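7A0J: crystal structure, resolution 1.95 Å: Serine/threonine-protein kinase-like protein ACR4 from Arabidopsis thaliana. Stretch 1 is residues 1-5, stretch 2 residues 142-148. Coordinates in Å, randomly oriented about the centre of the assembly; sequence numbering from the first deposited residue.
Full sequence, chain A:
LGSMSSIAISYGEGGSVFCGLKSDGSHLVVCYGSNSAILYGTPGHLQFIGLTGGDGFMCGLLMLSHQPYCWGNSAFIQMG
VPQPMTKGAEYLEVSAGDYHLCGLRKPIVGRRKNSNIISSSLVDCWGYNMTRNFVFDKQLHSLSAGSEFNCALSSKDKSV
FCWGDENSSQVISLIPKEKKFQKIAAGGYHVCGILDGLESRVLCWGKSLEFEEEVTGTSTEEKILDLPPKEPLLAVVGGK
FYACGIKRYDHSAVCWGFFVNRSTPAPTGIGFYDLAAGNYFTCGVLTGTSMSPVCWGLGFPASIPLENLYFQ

Stretch 1, residues 1-5: LGSMS
Stretch 2, residues 142-148: SLSAGSE

Two backbone hydrogen bonds hold the start of the chain against the strand 142-145. Gly2 N donates to Ala145 O at 2.8 Å, with an N-H...O angle of 176°. Ala145 N donates back to Gly2 O at 2.9 Å and 164°. This reciprocal pair makes Gly2 and Ala145 an antiparallel hydrogen-bonded bridge, with their CA atoms 4.8 Å apart. The touching segments, CA 1 to 4 and CA 143 to 147, run 165° apart, close to fully antiparallel.

One residue along, Ser3 lies across from Ser144, and their CA atoms approach to 4.1 Å. Both CB atoms project from the same face of the sheet, so the two hydroxyls meet. Ser3 OG and Ser144 OG hydrogen bond at 2.7 Å, and either could be the donor. Ser3 has chi1 -46° (m); Ser144 has chi1 -152° (t). Ser144 OG also sits 3.2 Å from Gly2 C and is hydrogen-bonded elsewhere in the structure.

Two waters extend the polar contact. Water 2 accepts from Met4 N at 3.0 Å and donates to Leu143 O at 2.7 Å. It therefore spans a gap, as Met4 N and Leu143 O are 4.1 Å apart. Water 1 hydrogen bonds to Ser3 OG at 2.6 Å. Water 1 also donates to Ser142 O at 2.9 Å, a weak bond.

CA-H...O contacts accompany these bonds. Leu1 CA is 3.5 Å from Ala145 O, Ser144 CA is 3.4 Å from Gly2 O, and Ser3 CA is 3.3 Å from Leu143 O. Ser3 CB also packs 3.2 Å from Leu143 O.

The backbone is extended at Ser3 (phi/psi -104/162), Ser144 (-149/128) and Ala145 (-103/132). Gly2 adopts 88/-157, and its positive phi favours glycine. Leu143 is at -54/139 and Gly146 at -97/-170. Ser147 turns to -69/-46.

The main apolar packing comes from Leu1, with chi1 -72° (m) and chi2 176° (t). Its CA-to-CB bond points sideways, but the end of the side chain comes nearer stretch 2. Leu1 CD2 lies 3.6 Å from Gly146 C and 3.7 Å from Ser147 N. Leu1 CD2 is 4.1 Å from Ser147 OG; Ser147 has chi1 -67° (m). The end of the Leu143 side chain leads away, so this residue meets stretch 1 through its backbone. The CA-to-CB bond of Met4 points sideways; the residue (t, t, p) adds little. Ser5 and Glu148 make no contact. Together the stretches bury 273 Å², both sides summed.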

# COMPACT_ATOMS: atom_id res chain seq x y z
N LEU A 1 3.25 -0.18 -4.73
CA LEU A 1 2.07 -1.10 -4.74
C LEU A 1 1.34 -1.02 -3.39
O LEU A 1 1.98 -0.59 -2.40
CB LEU A 1 2.52 -2.54 -5.01
CG LEU A 1 2.99 -2.86 -6.43
CD1 LEU A 1 3.50 -4.29 -6.50
CD2 LEU A 1 1.87 -2.65 -7.44
N GLY A 2 0.07 -1.41 -3.37
CA GLY A 2 -0.67 -1.74 -2.13
C GLY A 2 -1.34 -0.54 -1.49
O GLY A 2 -1.60 0.46 -2.19
N SER A 3 -1.62 -0.64 -0.19
CA SER A 3 -2.49 0.27 0.59
C SER A 3 -1.64 1.20 1.46
O SER A 3 -0.46 0.88 1.69
CB SER A 3 -3.45 -0.52 1.44
OG SER A 3 -4.04 -1.58 0.69
N MET A 4 -2.24 2.30 1.92
CA MET A 4 -1.62 3.19 2.93
C MET A 4 -1.37 2.38 4.21
O MET A 4 -2.25 1.58 4.58
CB MET A 4 -2.51 4.39 3.26
CG MET A 4 -1.76 5.47 4.01
SD MET A 4 -2.70 7.01 4.17
CE MET A 4 -3.99 6.49 5.31
N SER A 5 -0.21 2.57 4.84
CA SER A 5 0.25 1.78 6.01
C SER A 5 1.26 2.60 6.81
O SER A 5 1.70 3.65 6.32
CB SER A 5 0.81 0.46 5.55
OG SER A 5 1.30 -0.30 6.64
N SER A 142 -10.08 2.17 2.19
CA SER A 142 -9.04 1.12 2.03
C SER A 142 -8.53 1.09 0.58
O SER A 142 -8.56 0.00 -0.03
CB SER A 142 -9.57 -0.22 2.47
OG SER A 142 -10.03 -0.16 3.82
N LEU A 143 -8.10 2.24 0.05
CA LEU A 143 -7.43 2.35 -1.27
C LEU A 143 -6.23 1.39 -1.32
O LEU A 143 -5.52 1.28 -0.30
CB LEU A 143 -6.97 3.80 -1.51
CG LEU A 143 -7.89 4.65 -2.39
CD1 LEU A 143 -9.30 4.72 -1.82
CD2 LEU A 143 -7.32 6.05 -2.55
N SER A 144 -6.04 0.71 -2.45
CA SER A 144 -4.89 -0.21 -2.71
C SER A 144 -4.55 -0.17 -4.20
O SER A 144 -5.47 -0.37 -5.02
CB SER A 144 -5.19 -1.60 -2.23
OG SER A 144 -3.99 -2.28 -1.88
N ALA A 145 -3.28 0.06 -4.52
CA ALA A 145 -2.79 0.33 -5.89
C ALA A 145 -2.11 -0.92 -6.48
O ALA A 145 -1.28 -1.52 -5.78
CB ALA A 145 -1.84 1.50 -5.86
N GLY A 146 -2.48 -1.27 -7.71
CA GLY A 146 -1.76 -2.24 -8.55
C GLY A 146 -0.83 -1.53 -9.52
O GLY A 146 -0.66 -0.31 -9.38
N SER A 147 -0.26 -2.26 -10.49
CA SER A 147 0.67 -1.72 -11.52
C SER A 147 -0.09 -0.80 -12.48
O SER A 147 0.43 0.29 -12.77
CB SER A 147 1.37 -2.83 -12.26
OG SER A 147 2.27 -3.53 -11.41
N GLU A 148 -1.26 -1.23 -12.96
CA GLU A 148 -2.05 -0.53 -14.01
C GLU A 148 -3.51 -0.38 -13.59
O GLU A 148 -4.36 -0.20 -14.48
CB GLU A 148 -1.94 -1.30 -15.33
CG GLU A 148 -0.51 -1.58 -15.76
CD GLU A 148 -0.37 -2.30 -17.09
OE1 GLU A 148 -1.15 -1.99 -18.02
OE2 GLU A 148 0.52 -3.17 -17.20
O HOH W 1 -6.52 -1.29 1.52
O HOH W 2 -5.22 2.76 1.93